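Local structure of B12-binding domain-containing protein (Kitasatospora setae, 6WTE) at residues A[272-277]-A[305-310]; A[280-285]-A[315-320]; A[334-339]-A[391-396]; A[383-388]-A[479-484]. The protein is a cobalamin-dependent radical SAM enzyme, a methyltransferase that binds cobalamin and a [4Fe-4S] cluster and whose catalysis is non-radical. All blocks are in the same frame, centred on the assembly; numbering follows the deposited sequence. Where two conformers were deposited one is given.

Contact 1 (A[272-277]-A[305-310]); sequences SEFNLS and LWVYCQ. With SF4 (iron/sulfur cluster), chain C; EDO (1,2-ethanediol), chain G.
The Y308 ring has the E273 carboxylate at its edge, with OE1 3.2 Å from CD1 near the ring plane and the two planes turned 42° apart. The other ring, F274, meets V307 obliquely, its CD2 3.7 Å from CG1. The E273 chain bends at chi2 (-75°), setting CD beside the cluster, and OE2 binds iron FE3 at 1.9 Å, while Q310 NE2 gives OE1 a weak hydrogen bond of 3.2 Å, the amide being turned steeply to the carboxylate. N275 pairs with the backbone of Q310: OD1 accepts from N at 2.9 Å, and ND2 reaches O at 2.8 Å from above the carbonyl plane. F274 N closes on Y308 O at 2.8 Å. Y354 and K346 hold Q310 OE1, which leaves NE2 facing the carboxylate. The loop after strand 266-269 thus lies against the end of strand 304-309, at the mouth of a radical SAM barrel, where E273 joins C227, C231 and C234 as a protein ligand of the [4Fe-4S] cluster.

Contact 2 (A[280-285]-A[315-320]); sequences HAKNLL and DEEFAD
F318 and K282 carry this contact, the ring on its buried side and the ammonium at its more open one. On the packed side the CE1 corner of F318 lies 3.6 Å from L285 CD1, the two side chains crossing at about a right angle, and 4.1 Å from A281 CB. F318 CG is anti to the backbone N (chi1 -169°), and the ring it carries extends to F274 and N275, with F314 meeting it edge-to-face. Helices 278-294 and 316-325 are successive outer helices of the radical SAM barrel, separated in sequence by strand 304-309; their short segments run 10.4 Å apart at 35°, the near-parallel course expected of repeated beta-alpha units. Toward solvent, K282 stretches its extended chain past F318 CB, CE coming within 3.8 Å. Its NZ is gripped by two carboxylates: E317 OE1 at 2.7 Å, met on the anti side and somewhat out of plane, and both oxygens of D315, each 3.2 Å away through its syn lone pair. D315 OD1 also caps helix 316-325, accepting from F318 N at 2.9 Å. A methionine in place of K282 would probably leave D315 and E317 without their shared positive charge. E317 itself is exposed; its extended chain crosses that of K282 at about a right angle, and its OE2 forms a salt bridge with R286.

Contact 3 (A[334-339]-A[391-396]); sequences SDHIRP and RACVDA
H336 turns one face of its imidazole to C393: CB sits 3.7 Å above the ring plane, offset toward the rim, and SG stands 4.2 Å from the centroid, almost on the ring normal. C393 SG is anti to its backbone N (chi1 -177°), an orientation that puts the sulfur over the ring. At the imidazole edge ND1 accepts from R338 N at 3.1 Å, nearly straight at 178° and in the ring plane, and NE2 pairs with E385 OE2, so both nitrogens are engaged and the rotation of the ring is fixed. I337 follows, pointing at helix 387-398. Its CG2 lies 3.7 Å from C393 CA, and its extended CG1 branch presses CD1 to 3.5 Å from A396 CB, tighter than usual for two carbons. In the conformer given, one of two, the R338 guanidinium lies obliquely by A392, NH2 3.3 Å from CB, its charge met by E388 and E340. The segment is the end of strand 327-335 of the radical SAM barrel and the turn that follows, laid against helix 387-398. Across the contact the chemistry is apolar and sulfur-aromatic, while H336 NE2 and the guanidinium find partners outside; the E385 carboxylate would probably favour a proton on NE2, consistent with ND1 serving as acceptor.

Contact 4 (A[383-388]-A[479-484]); sequences PGETPE and PGLLPD
G480 CA comes 3.4 Å from E385 O in a CA-H...O contact, where the short 3-10 segment 479-481 meets the loop that runs into helix 387-398. A side chain at G480 would point at this loop and collide with E385 O, so the close approach of the two backbones depends on the glycine. The same E385 O accepts a hydrogen bond from S478 OG, just before the 3-10 turn. Nearby, G480 O lies 3.2 Å from P387 CD. This is the start of helix 387-398 of the radical SAM barrel, with T386 at its N-cap, and the loop following strand 475-476 packs over it. L481 supplies the apolar side chain: its CD1 rests 3.6 Å from E385 CG, and its CD2 reaches the T386-P387 peptide, 3.5 Å from T386 C. P387 and L481 slide past each other in opposite directions, CD to CD2 being 3.8 Å. An alanine at L481 would probably open a gap beside E385 CG and P387 CD and leave V390 short of a neighbour. E385 has CG anti to its backbone N (chi1 -165°) and bends at chi2, which takes its carboxylate away from the leucine toward T389, G381 N and H336.

How the contacts relate
The contacts form two touching pairs, built largely on the radical SAM barrel. Contacts 1 and 2, with centres about 11 Å apart, interleave along the chain and meet where F274 and N275 pack on F318, so the loop beside the cluster is backed by helices 278-294 and 316-325. Both close before contacts 3 and 4 open. These, about 15 Å apart, also interleave; both use helix 387-398, and R338-E388 and H336-E385 bind one to the other. Contacts 1 and 3 do not touch, their centres being about 21 Å apart, but strands 304-309 and 327-335 are neighbours in one sheet. Contact 4 lies farthest out, about 31 Å from contact 1 between centres, tying the barrel to the later loop 479-484.

Contact 1 (A[272-277]-A[305-310])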
loop_
_atom_site.group_PDB
_atom_site.type_symbol
_atom_site.label_atom_id
_atom_site.label_comp_id
_atom_site.label_asym_id
_atom_site.label_seq_id
_atom_site.Cartn_x
_atom_site.Cartn_y
_atom_site.Cartn_z
ATOM N N SER A 272 -8.867 -0.348 -0.443
ATOM C CA SER A 272 -8.342 -1.573 0.148
ATOM C C SER A 272 -8.832 -2.789 -0.632
ATOM O O SER A 272 -8.042 -3.663 -1.010
ATOM C CB SER A 272 -8.744 -1.659 1.620
ATOM O OG SER A 272 -8.040 -0.693 2.389
ATOM N N GLU A 273 -10.138 -2.853 -0.893
ATOM C CA GLU A 273 -10.731 -3.916 -1.705
ATOM C C GLU A 273 -11.898 -3.303 -2.460
ATOM O O GLU A 273 -12.839 -2.813 -1.830
ATOM C CB GLU A 273 -11.222 -5.091 -0.843
ATOM C CG GLU A 273 -10.225 -5.618 0.181
ATOM C CD GLU A 273 -9.121 -6.441 -0.442
ATOM O OE1 GLU A 273 -9.214 -6.752 -1.649
ATOM O OE2 GLU A 273 -8.166 -6.797 0.280
ATOM N N PHE A 274 -11.863 -3.346 -3.796
ATOM C CA PHE A 274 -12.885 -2.627 -4.557
ATOM C C PHE A 274 -14.277 -3.213 -4.334
ATOM O O PHE A 274 -15.256 -2.463 -4.257
ATOM C CB PHE A 274 -12.545 -2.616 -6.051
ATOM C CG PHE A 274 -13.568 -1.896 -6.902
ATOM C CD1 PHE A 274 -13.899 -0.576 -6.650
ATOM C CD2 PHE A 274 -14.197 -2.546 -7.953
ATOM C CE1 PHE A 274 -14.838 0.091 -7.432
ATOM C CE2 PHE A 274 -15.137 -1.891 -8.738
ATOM C CZ PHE A 274 -15.457 -0.572 -8.479
ATOM N N ASN A 275 -14.395 -4.541 -4.215
ATOM C CA ASN A 275 -15.710 -5.170 -4.137
ATOM C C ASN A 275 -16.221 -5.358 -2.710
ATOM O O ASN A 275 -17.308 -5.913 -2.530
ATOM C CB ASN A 275 -15.711 -6.532 -4.863
ATOM C CG ASN A 275 -14.770 -7.545 -4.223
ATOM O OD1 ASN A 275 -13.727 -7.188 -3.669
ATOM N ND2 ASN A 275 -15.131 -8.821 -4.311
ATOM N N LEU A 276 -15.479 -4.937 -1.692
ATOM C CA LEU A 276 -16.091 -4.811 -0.379
ATOM C C LEU A 276 -16.807 -3.470 -0.321
ATOM O O LEU A 276 -16.466 -2.541 -1.055
ATOM C CB LEU A 276 -15.051 -4.955 0.733
ATOM C CG LEU A 276 -14.350 -6.320 0.753
ATOM C CD1 LEU A 276 -13.454 -6.462 1.981
ATOM C CD2 LEU A 276 -15.359 -7.479 0.700
ATOM N N SER A 277 -17.831 -3.380 0.522
ATOM C CA SER A 277 -18.827 -2.318 0.399
ATOM C C SER A 277 -19.365 -2.310 -1.036
ATOM O O SER A 277 -19.156 -1.381 -1.819
ATOM C CB SER A 277 -18.236 -0.958 0.797
ATOM O OG SER A 277 -19.248 -0.025 1.136
ATOM N N LEU A 305 -10.094 -0.008 -16.789
ATOM C CA LEU A 305 -10.130 -0.031 -15.331
ATOM C C LEU A 305 -9.475 -1.301 -14.808
ATOM O O LEU A 305 -9.761 -2.403 -15.291
ATOM C CB LEU A 305 -11.570 0.058 -14.823
ATOM C CG LEU A 305 -11.762 0.204 -13.314
ATOM C CD1 LEU A 305 -11.139 1.501 -12.827
ATOM C CD2 LEU A 305 -13.249 0.166 -12.998
ATOM N N TRP A 306 -8.625 -1.146 -13.799
ATOM C CA TRP A 306 -7.925 -2.260 -13.174
ATOM C C TRP A 306 -8.272 -2.241 -11.696
ATOM O O TRP A 306 -8.060 -1.228 -11.025
ATOM C CB TRP A 306 -6.416 -2.149 -13.400
ATOM C CG TRP A 306 -6.069 -2.061 -14.865
ATOM C CD1 TRP A 306 -6.021 -0.931 -15.633
ATOM C CD2 TRP A 306 -5.749 -3.151 -15.735
ATOM N NE1 TRP A 306 -5.689 -1.253 -16.929
ATOM C CE2 TRP A 306 -5.523 -2.612 -17.017
ATOM C CE3 TRP A 306 -5.644 -4.535 -15.557
ATOM C CZ2 TRP A 306 -5.179 -3.406 -18.109
ATOM C CZ3 TRP A 306 -5.305 -5.320 -16.647
ATOM C CH2 TRP A 306 -5.075 -4.754 -17.905
ATOM N N VAL A 307 -8.833 -3.340 -11.197
ATOM C CA VAL A 307 -9.361 -3.360 -9.837
ATOM C C VAL A 307 -8.709 -4.485 -9.043
ATOM O O VAL A 307 -8.155 -5.439 -9.595
ATOM C CB VAL A 307 -10.904 -3.497 -9.808
ATOM C CG1 VAL A 307 -11.558 -2.364 -10.597
ATOM C CG2 VAL A 307 -11.361 -4.869 -10.357
ATOM N N TYR A 308 -8.760 -4.339 -7.718
ATOM C CA TYR A 308 -8.268 -5.335 -6.774
ATOM C C TYR A 308 -9.432 -5.753 -5.893
ATOM O O TYR A 308 -10.135 -4.895 -5.347
ATOM C CB TYR A 308 -7.120 -4.793 -5.909
ATOM C CG TYR A 308 -6.446 -5.885 -5.106
ATOM C CD1 TYR A 308 -6.934 -6.272 -3.863
ATOM C CD2 TYR A 308 -5.333 -6.549 -5.609
ATOM C CE1 TYR A 308 -6.329 -7.284 -3.141
ATOM C CE2 TYR A 308 -4.721 -7.554 -4.894
ATOM C CZ TYR A 308 -5.223 -7.920 -3.664
ATOM O OH TYR A 308 -4.610 -8.923 -2.951
ATOM N N CYS A 309 -9.629 -7.066 -5.746
ATOM C CA CYS A 309 -10.840 -7.598 -5.142
ATOM C C CYS A 309 -10.509 -8.735 -4.193
ATOM O O CYS A 309 -9.442 -9.350 -4.266
ATOM C CB CYS A 309 -11.825 -8.144 -6.191
ATOM S SG CYS A 309 -12.623 -6.919 -7.224
ATOM N N GLN A 310 -11.452 -9.013 -3.319
ATOM C CA GLN A 310 -11.516 -10.270 -2.592
ATOM C C GLN A 310 -12.396 -11.244 -3.360
ATOM O O GLN A 310 -13.139 -10.842 -4.264
ATOM C CB GLN A 310 -12.068 -10.044 -1.184
ATOM C CG GLN A 310 -11.084 -9.338 -0.260
ATOM C CD GLN A 310 -9.846 -10.171 -0.009
ATOM O OE1 GLN A 310 -9.911 -11.211 0.648
ATOM N NE2 GLN A 310 -8.716 -9.739 -0.561
HETATM FE FE1 SF4 C . -8.379 -8.420 4.532
HETATM FE FE2 SF4 C . -9.243 -5.818 4.355
HETATM FE FE3 SF4 C . -8.091 -6.982 2.194
HETATM FE FE4 SF4 C . -6.580 -6.376 4.351
HETATM S S1 SF4 C . -7.648 -4.892 2.997
HETATM S S2 SF4 C . -6.540 -8.322 3.173
HETATM S S3 SF4 C . -8.050 -6.744 6.060
HETATM S S4 SF4 C . -10.041 -7.629 3.201
HETATM C C1 EDO G . -19.829 -6.506 0.979
HETATM O O1 EDO G . -20.405 -5.201 0.861
HETATM C C2 EDO G . -19.118 -6.607 2.326
HETATM O O2 EDO G . -18.137 -5.563 2.431
#

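Contact 2 (A[280-285]-A[315-320])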
loop_
_atom_site.group_PDB
_atom_site.type_symbol
_atom_site.label_atom_id
_atom_site.label_comp_id
_atom_site.label_asym_id
_atom_site.label_seq_id
_atom_site.Cartn_x
_atom_site.Cartn_y
_atom_site.Cartn_z
ATOM N N HIS A 280 -21.763 0.395 -3.040
ATOM C CA HIS A 280 -21.071 1.576 -3.546
ATOM C C HIS A 280 -20.312 1.265 -4.832
ATOM O O HIS A 280 -20.345 2.050 -5.787
ATOM C CB HIS A 280 -20.117 2.099 -2.470
ATOM C CG HIS A 280 -19.450 3.393 -2.817
ATOM N ND1 HIS A 280 -18.193 3.450 -3.380
ATOM C CD2 HIS A 280 -19.841 4.676 -2.635
ATOM C CE1 HIS A 280 -17.848 4.714 -3.552
ATOM N NE2 HIS A 280 -18.830 5.478 -3.105
ATOM N N ALA A 281 -19.631 0.118 -4.879
ATOM C CA ALA A 281 -18.888 -0.251 -6.078
ATOM C C ALA A 281 -19.821 -0.402 -7.273
ATOM O O ALA A 281 -19.535 0.101 -8.368
ATOM C CB ALA A 281 -18.112 -1.546 -5.837
ATOM N N LYS A 282 -20.948 -1.094 -7.078
ATOM C CA LYS A 282 -21.895 -1.277 -8.173
ATOM C C LYS A 282 -22.523 0.047 -8.597
ATOM O O LYS A 282 -22.710 0.292 -9.792
ATOM C CB LYS A 282 -22.973 -2.285 -7.783
ATOM C CG LYS A 282 -22.469 -3.714 -7.789
ATOM C CD LYS A 282 -23.568 -4.694 -7.413
ATOM C CE LYS A 282 -23.126 -6.125 -7.661
ATOM N NZ LYS A 282 -24.219 -7.098 -7.343
ATOM N N ASN A 283 -22.848 0.919 -7.638
ATOM C CA ASN A 283 -23.373 2.233 -8.002
ATOM C C ASN A 283 -22.345 3.044 -8.781
ATOM O O ASN A 283 -22.695 3.779 -9.718
ATOM C CB ASN A 283 -23.800 2.997 -6.746
ATOM C CG ASN A 283 -25.119 2.515 -6.186
ATOM O OD1 ASN A 283 -25.936 1.937 -6.901
ATOM N ND2 ASN A 283 -25.339 2.758 -4.897
ATOM N N LEU A 284 -21.071 2.930 -8.406
ATOM C CA LEU A 284 -20.014 3.625 -9.131
ATOM C C LEU A 284 -19.931 3.144 -10.576
ATOM O O LEU A 284 -19.850 3.952 -11.510
ATOM C CB LEU A 284 -18.678 3.409 -8.430
ATOM C CG LEU A 284 -17.546 4.216 -9.065
ATOM C CD1 LEU A 284 -17.731 5.682 -8.722
ATOM C CD2 LEU A 284 -16.199 3.706 -8.585
ATOM N N LEU A 285 -19.927 1.820 -10.776
ATOM C CA LEU A 285 -19.843 1.277 -12.126
ATOM C C LEU A 285 -21.053 1.688 -12.955
ATOM O O LEU A 285 -20.916 2.060 -14.127
ATOM C CB LEU A 285 -19.711 -0.244 -12.067
ATOM C CG LEU A 285 -18.431 -0.720 -11.370
ATOM C CD1 LEU A 285 -18.475 -2.229 -11.145
ATOM C CD2 LEU A 285 -17.196 -0.327 -12.169
ATOM N N ASP A 315 -20.318 -11.386 -8.078
ATOM C CA ASP A 315 -21.401 -12.115 -8.724
ATOM C C ASP A 315 -21.545 -11.690 -10.183
ATOM O O ASP A 315 -20.794 -10.853 -10.700
ATOM C CB ASP A 315 -22.718 -11.955 -7.948
ATOM C CG ASP A 315 -23.198 -10.511 -7.844
ATOM O OD1 ASP A 315 -22.750 -9.640 -8.613
ATOM O OD2 ASP A 315 -24.049 -10.247 -6.966
ATOM N N GLU A 316 -22.527 -12.297 -10.854
ATOM C CA GLU A 316 -22.699 -12.071 -12.285
ATOM C C GLU A 316 -23.007 -10.609 -12.583
ATOM O O GLU A 316 -22.466 -10.034 -13.537
ATOM C CB GLU A 316 -23.801 -12.982 -12.824
ATOM C CG GLU A 316 -23.989 -12.903 -14.327
ATOM C CD GLU A 316 -25.020 -13.896 -14.825
ATOM O OE1 GLU A 316 -25.613 -14.605 -13.983
ATOM O OE2 GLU A 316 -25.230 -13.971 -16.056
ATOM N N GLU A 317 -23.876 -9.989 -11.780
ATOM C CA GLU A 317 -24.191 -8.579 -11.992
ATOM C C GLU A 317 -22.947 -7.713 -11.860
ATOM O O GLU A 317 -22.749 -6.770 -12.636
ATOM C CB GLU A 317 -25.264 -8.114 -11.008
ATOM C CG GLU A 317 -25.644 -6.644 -11.187
ATOM C CD GLU A 317 -26.503 -6.103 -10.062
ATOM O OE1 GLU A 317 -26.294 -6.498 -8.894
ATOM O OE2 GLU A 317 -27.396 -5.280 -10.354
ATOM N N PHE A 318 -22.101 -8.009 -10.872
ATOM C CA PHE A 318 -20.867 -7.250 -10.712
ATOM C C PHE A 318 -19.975 -7.404 -11.934
ATOM O O PHE A 318 -19.423 -6.419 -12.437
ATOM C CB PHE A 318 -20.135 -7.704 -9.446
ATOM C CG PHE A 318 -18.979 -6.814 -9.050
ATOM C CD1 PHE A 318 -19.165 -5.456 -8.868
ATOM C CD2 PHE A 318 -17.714 -7.347 -8.834
ATOM C CE1 PHE A 318 -18.104 -4.634 -8.492
ATOM C CE2 PHE A 318 -16.654 -6.533 -8.446
ATOM C CZ PHE A 318 -16.852 -5.174 -8.283
ATOM N N ALA A 319 -19.853 -8.632 -12.451
ATOM C CA ALA A 319 -18.991 -8.861 -13.601
ATOM C C ALA A 319 -19.537 -8.174 -14.847
ATOM O O ALA A 319 -18.765 -7.616 -15.636
ATOM C CB ALA A 319 -18.814 -10.360 -13.841
ATOM N N ASP A 320 -20.863 -8.190 -15.037
ATOM C CA ASP A 320 -21.455 -7.465 -16.162
ATOM C C ASP A 320 -21.208 -5.967 -16.043
ATOM O O ASP A 320 -20.947 -5.290 -17.044
ATOM C CB ASP A 320 -22.955 -7.739 -16.248
ATOM C CG ASP A 320 -23.271 -9.145 -16.720
ATOM O OD1 ASP A 320 -22.409 -9.778 -17.365
ATOM O OD2 ASP A 320 -24.393 -9.610 -16.455
#

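Contact 3 (A[334-339]-A[391-396])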
loop_
_atom_site.group_PDB
_atom_site.type_symbol
_atom_site.label_atom_id
_atom_site.label_comp_id
_atom_site.label_asym_id
_atom_site.label_seq_id
_atom_site.Cartn_x
_atom_site.Cartn_y
_atom_site.Cartn_z
ATOM N N SER A 334 -7.002 -14.132 -3.227
ATOM C CA SER A 334 -7.539 -15.402 -2.748
ATOM C C SER A 334 -6.684 -15.967 -1.619
ATOM O O SER A 334 -7.209 -16.557 -0.667
ATOM C CB SER A 334 -7.636 -16.391 -3.909
ATOM O OG SER A 334 -8.346 -15.824 -5.001
ATOM N N ASP A 335 -5.362 -15.836 -1.745
ATOM C CA ASP A 335 -4.363 -16.033 -0.695
ATOM C C ASP A 335 -4.099 -17.498 -0.349
ATOM O O ASP A 335 -2.933 -17.889 -0.236
ATOM C CB ASP A 335 -4.743 -15.223 0.551
ATOM C CG ASP A 335 -4.493 -13.738 0.358
ATOM O OD1 ASP A 335 -3.632 -13.395 -0.486
ATOM O OD2 ASP A 335 -5.154 -12.915 1.024
ATOM N N HIS A 336 -5.136 -18.322 -0.206
ATOM C CA HIS A 336 -4.931 -19.752 0.017
ATOM C C HIS A 336 -6.218 -20.498 -0.308
ATOM O O HIS A 336 -7.227 -19.905 -0.692
ATOM C CB HIS A 336 -4.485 -20.050 1.454
ATOM C CG HIS A 336 -3.506 -21.180 1.553
ATOM N ND1 HIS A 336 -3.881 -22.503 1.470
ATOM C CD2 HIS A 336 -2.161 -21.181 1.697
ATOM C CE1 HIS A 336 -2.811 -23.269 1.570
ATOM N NE2 HIS A 336 -1.753 -22.492 1.709
ATOM N N ILE A 337 -6.177 -21.817 -0.122
ATOM C CA ILE A 337 -7.361 -22.654 -0.297
ATOM C C ILE A 337 -7.668 -23.505 0.921
ATOM O O ILE A 337 -8.831 -23.904 1.118
ATOM C CB ILE A 337 -7.211 -23.550 -1.545
ATOM C CG1 ILE A 337 -8.535 -24.260 -1.854
ATOM C CG2 ILE A 337 -6.115 -24.573 -1.323
ATOM C CD1 ILE A 337 -8.548 -25.050 -3.141
ATOM N N ARG A 338 -6.698 -23.783 1.781
ATOM C CA ARG A 338 -6.915 -24.704 2.886
ATOM C C ARG A 338 -7.663 -24.010 4.020
ATOM O O ARG A 338 -7.194 -22.974 4.519
ATOM C CB ARG A 338 -5.587 -25.258 3.381
ATOM C CG ARG A 338 -4.982 -26.313 2.459
ATOM C CD ARG A 338 -5.881 -27.545 2.378
ATOM N NE ARG A 338 -5.266 -28.647 1.638
ATOM C CZ ARG A 338 -4.393 -29.506 2.160
ATOM N NH1 ARG A 338 -4.018 -29.385 3.424
ATOM N NH2 ARG A 338 -3.891 -30.485 1.418
ATOM N N PRO A 339 -8.813 -24.536 4.452
ATOM C CA PRO A 339 -9.542 -23.908 5.564
ATOM C C PRO A 339 -8.732 -23.838 6.841
ATOM O O PRO A 339 -8.876 -22.872 7.602
ATOM C CB PRO A 339 -10.778 -24.808 5.731
ATOM C CG PRO A 339 -10.919 -25.525 4.425
ATOM C CD PRO A 339 -9.528 -25.701 3.895
ATOM N N ARG A 391 1.649 -27.296 -1.777
ATOM C CA ARG A 391 1.395 -28.028 -3.019
ATOM C C ARG A 391 -0.090 -28.065 -3.346
ATOM O O ARG A 391 -0.484 -27.887 -4.508
ATOM C CB ARG A 391 1.933 -29.456 -2.921
ATOM C CG ARG A 391 3.431 -29.572 -2.827
ATOM C CD ARG A 391 3.876 -31.009 -3.038
ATOM N NE ARG A 391 5.234 -31.231 -2.549
ATOM C CZ ARG A 391 5.520 -31.823 -1.393
ATOM N NH1 ARG A 391 4.542 -32.261 -0.610
ATOM N NH2 ARG A 391 6.785 -31.982 -1.026
ATOM N N ALA A 392 -0.929 -28.303 -2.334
ATOM C CA ALA A 392 -2.368 -28.346 -2.566
ATOM C C ALA A 392 -2.874 -27.019 -3.108
ATOM O O ALA A 392 -3.700 -26.989 -4.029
ATOM C CB ALA A 392 -3.097 -28.706 -1.274
ATOM N N CYS A 393 -2.382 -25.909 -2.554
ATOM C CA CYS A 393 -2.791 -24.599 -3.045
ATOM C C CYS A 393 -2.256 -24.339 -4.448
ATOM O O CYS A 393 -2.995 -23.859 -5.317
ATOM C CB CYS A 393 -2.325 -23.505 -2.083
ATOM S SG CYS A 393 -2.858 -21.864 -2.582
ATOM N N VAL A 394 -0.979 -24.655 -4.693
ATOM C CA VAL A 394 -0.410 -24.475 -6.028
ATOM C C VAL A 394 -1.244 -25.222 -7.058
ATOM O O VAL A 394 -1.661 -24.654 -8.074
ATOM C CB VAL A 394 1.060 -24.932 -6.060
ATOM C CG1 VAL A 394 1.537 -25.107 -7.501
ATOM C CG2 VAL A 394 1.942 -23.922 -5.333
ATOM N N ASP A 395 -1.528 -26.502 -6.791
ATOM C CA ASP A 395 -2.265 -27.320 -7.752
ATOM C C ASP A 395 -3.648 -26.751 -8.029
ATOM O O ASP A 395 -4.081 -26.682 -9.187
ATOM C CB ASP A 395 -2.379 -28.758 -7.240
ATOM C CG ASP A 395 -1.066 -29.510 -7.324
ATOM O OD1 ASP A 395 -0.137 -29.016 -7.993
ATOM O OD2 ASP A 395 -0.964 -30.595 -6.721
ATOM N N ALA A 396 -4.362 -26.343 -6.979
ATOM C CA ALA A 396 -5.715 -25.833 -7.169
ATOM C C ALA A 396 -5.708 -24.469 -7.851
ATOM O O ALA A 396 -6.508 -24.222 -8.761
ATOM C CB ALA A 396 -6.434 -25.754 -5.828
#

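Contact 4 (A[383-388]-A[479-484])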
loop_
_atom_site.group_PDB
_atom_site.type_symbol
_atom_site.label_atom_id
_atom_site.label_comp_id
_atom_site.label_asym_id
_atom_site.label_seq_id
_atom_site.Cartn_x
_atom_site.Cartn_y
_atom_site.Cartn_z
ATOM N N PRO A 383 0.611 -19.302 9.591
ATOM C CA PRO A 383 0.567 -20.393 10.578
ATOM C C PRO A 383 -0.238 -21.578 10.060
ATOM O O PRO A 383 -1.345 -21.418 9.536
ATOM C CB PRO A 383 -0.092 -19.737 11.796
ATOM C CG PRO A 383 0.286 -18.286 11.676
ATOM C CD PRO A 383 0.189 -18.023 10.185
ATOM N N GLY A 384 0.351 -22.769 10.180
ATOM C CA GLY A 384 -0.219 -23.999 9.672
ATOM C C GLY A 384 0.426 -24.516 8.401
ATOM O O GLY A 384 0.225 -25.688 8.050
ATOM N N GLU A 385 1.206 -23.682 7.712
ATOM C CA GLU A 385 1.727 -24.059 6.408
ATOM C C GLU A 385 2.737 -25.197 6.521
ATOM O O GLU A 385 3.653 -25.157 7.346
ATOM C CB GLU A 385 2.373 -22.856 5.720
ATOM C CG GLU A 385 2.595 -23.092 4.239
ATOM C CD GLU A 385 1.403 -22.658 3.395
ATOM O OE1 GLU A 385 1.184 -21.443 3.277
ATOM O OE2 GLU A 385 0.681 -23.532 2.866
ATOM N N THR A 386 2.558 -26.210 5.688
ATOM C CA THR A 386 3.485 -27.317 5.504
ATOM C C THR A 386 3.752 -27.433 4.016
ATOM O O THR A 386 3.053 -26.821 3.204
ATOM C CB THR A 386 2.888 -28.637 6.021
ATOM O OG1 THR A 386 1.748 -28.962 5.224
ATOM C CG2 THR A 386 2.473 -28.528 7.492
ATOM N N PRO A 387 4.753 -28.220 3.613
ATOM C CA PRO A 387 4.939 -28.446 2.171
ATOM C C PRO A 387 3.694 -28.986 1.487
ATOM O O PRO A 387 3.425 -28.611 0.342
ATOM C CB PRO A 387 6.102 -29.445 2.122
ATOM C CG PRO A 387 6.880 -29.152 3.364
ATOM C CD PRO A 387 5.867 -28.778 4.402
ATOM N N GLU A 388 2.901 -29.821 2.166
ATOM C CA GLU A 388 1.721 -30.383 1.516
ATOM C C GLU A 388 0.611 -29.350 1.372
ATOM O O GLU A 388 -0.148 -29.405 0.395
ATOM C CB GLU A 388 1.224 -31.626 2.267
ATOM C CG GLU A 388 0.460 -31.372 3.557
ATOM C CD GLU A 388 -1.050 -31.390 3.370
ATOM O OE1 GLU A 388 -1.773 -31.470 4.386
ATOM O OE2 GLU A 388 -1.515 -31.340 2.211
ATOM N N PRO A 479 7.249 -22.533 10.702
ATOM C CA PRO A 479 8.273 -23.557 10.940
ATOM C C PRO A 479 8.025 -24.844 10.168
ATOM O O PRO A 479 8.961 -25.632 9.986
ATOM C CB PRO A 479 8.196 -23.781 12.458
ATOM C CG PRO A 479 7.669 -22.474 12.988
ATOM C CD PRO A 479 6.681 -22.007 11.953
ATOM N N GLY A 480 6.795 -25.088 9.714
ATOM C CA GLY A 480 6.540 -26.243 8.868
ATOM C C GLY A 480 7.241 -26.201 7.525
ATOM O O GLY A 480 7.275 -27.226 6.831
ATOM N N LEU A 481 7.791 -25.051 7.135
ATOM C CA LEU A 481 8.464 -24.907 5.852
ATOM C C LEU A 481 9.979 -24.814 5.974
ATOM O O LEU A 481 10.657 -24.629 4.957
ATOM C CB LEU A 481 7.939 -23.671 5.111
ATOM C CG LEU A 481 6.492 -23.723 4.624
ATOM C CD1 LEU A 481 6.157 -22.497 3.784
ATOM C CD2 LEU A 481 6.249 -24.992 3.833
ATOM N N LEU A 482 10.527 -24.937 7.175
ATOM C CA LEU A 482 11.967 -24.846 7.330
ATOM C C LEU A 482 12.567 -26.211 7.649
ATOM O O LEU A 482 11.899 -27.067 8.238
ATOM C CB LEU A 482 12.351 -23.857 8.438
ATOM C CG LEU A 482 12.045 -22.381 8.160
ATOM C CD1 LEU A 482 12.681 -21.493 9.219
ATOM C CD2 LEU A 482 12.519 -21.989 6.771
ATOM N N PRO A 483 13.830 -26.444 7.278
ATOM C CA PRO A 483 14.514 -27.667 7.721
ATOM C C PRO A 483 14.680 -27.699 9.232
ATOM O O PRO A 483 14.256 -26.769 9.925
ATOM C CB PRO A 483 15.872 -27.593 7.008
ATOM C CG PRO A 483 15.654 -26.654 5.860
ATOM C CD PRO A 483 14.654 -25.654 6.348
ATOM N N ASP A 484 15.285 -28.758 9.754
ATOM C CA ASP A 484 15.478 -28.854 11.193
ATOM C C ASP A 484 16.388 -27.724 11.667
ATOM O O ASP A 484 17.422 -27.462 11.037
ATOM C CB ASP A 484 16.069 -30.210 11.571
ATOM C CG ASP A 484 15.041 -31.327 11.525
ATOM O OD1 ASP A 484 13.876 -31.051 11.163
ATOM O OD2 ASP A 484 15.393 -32.481 11.856
#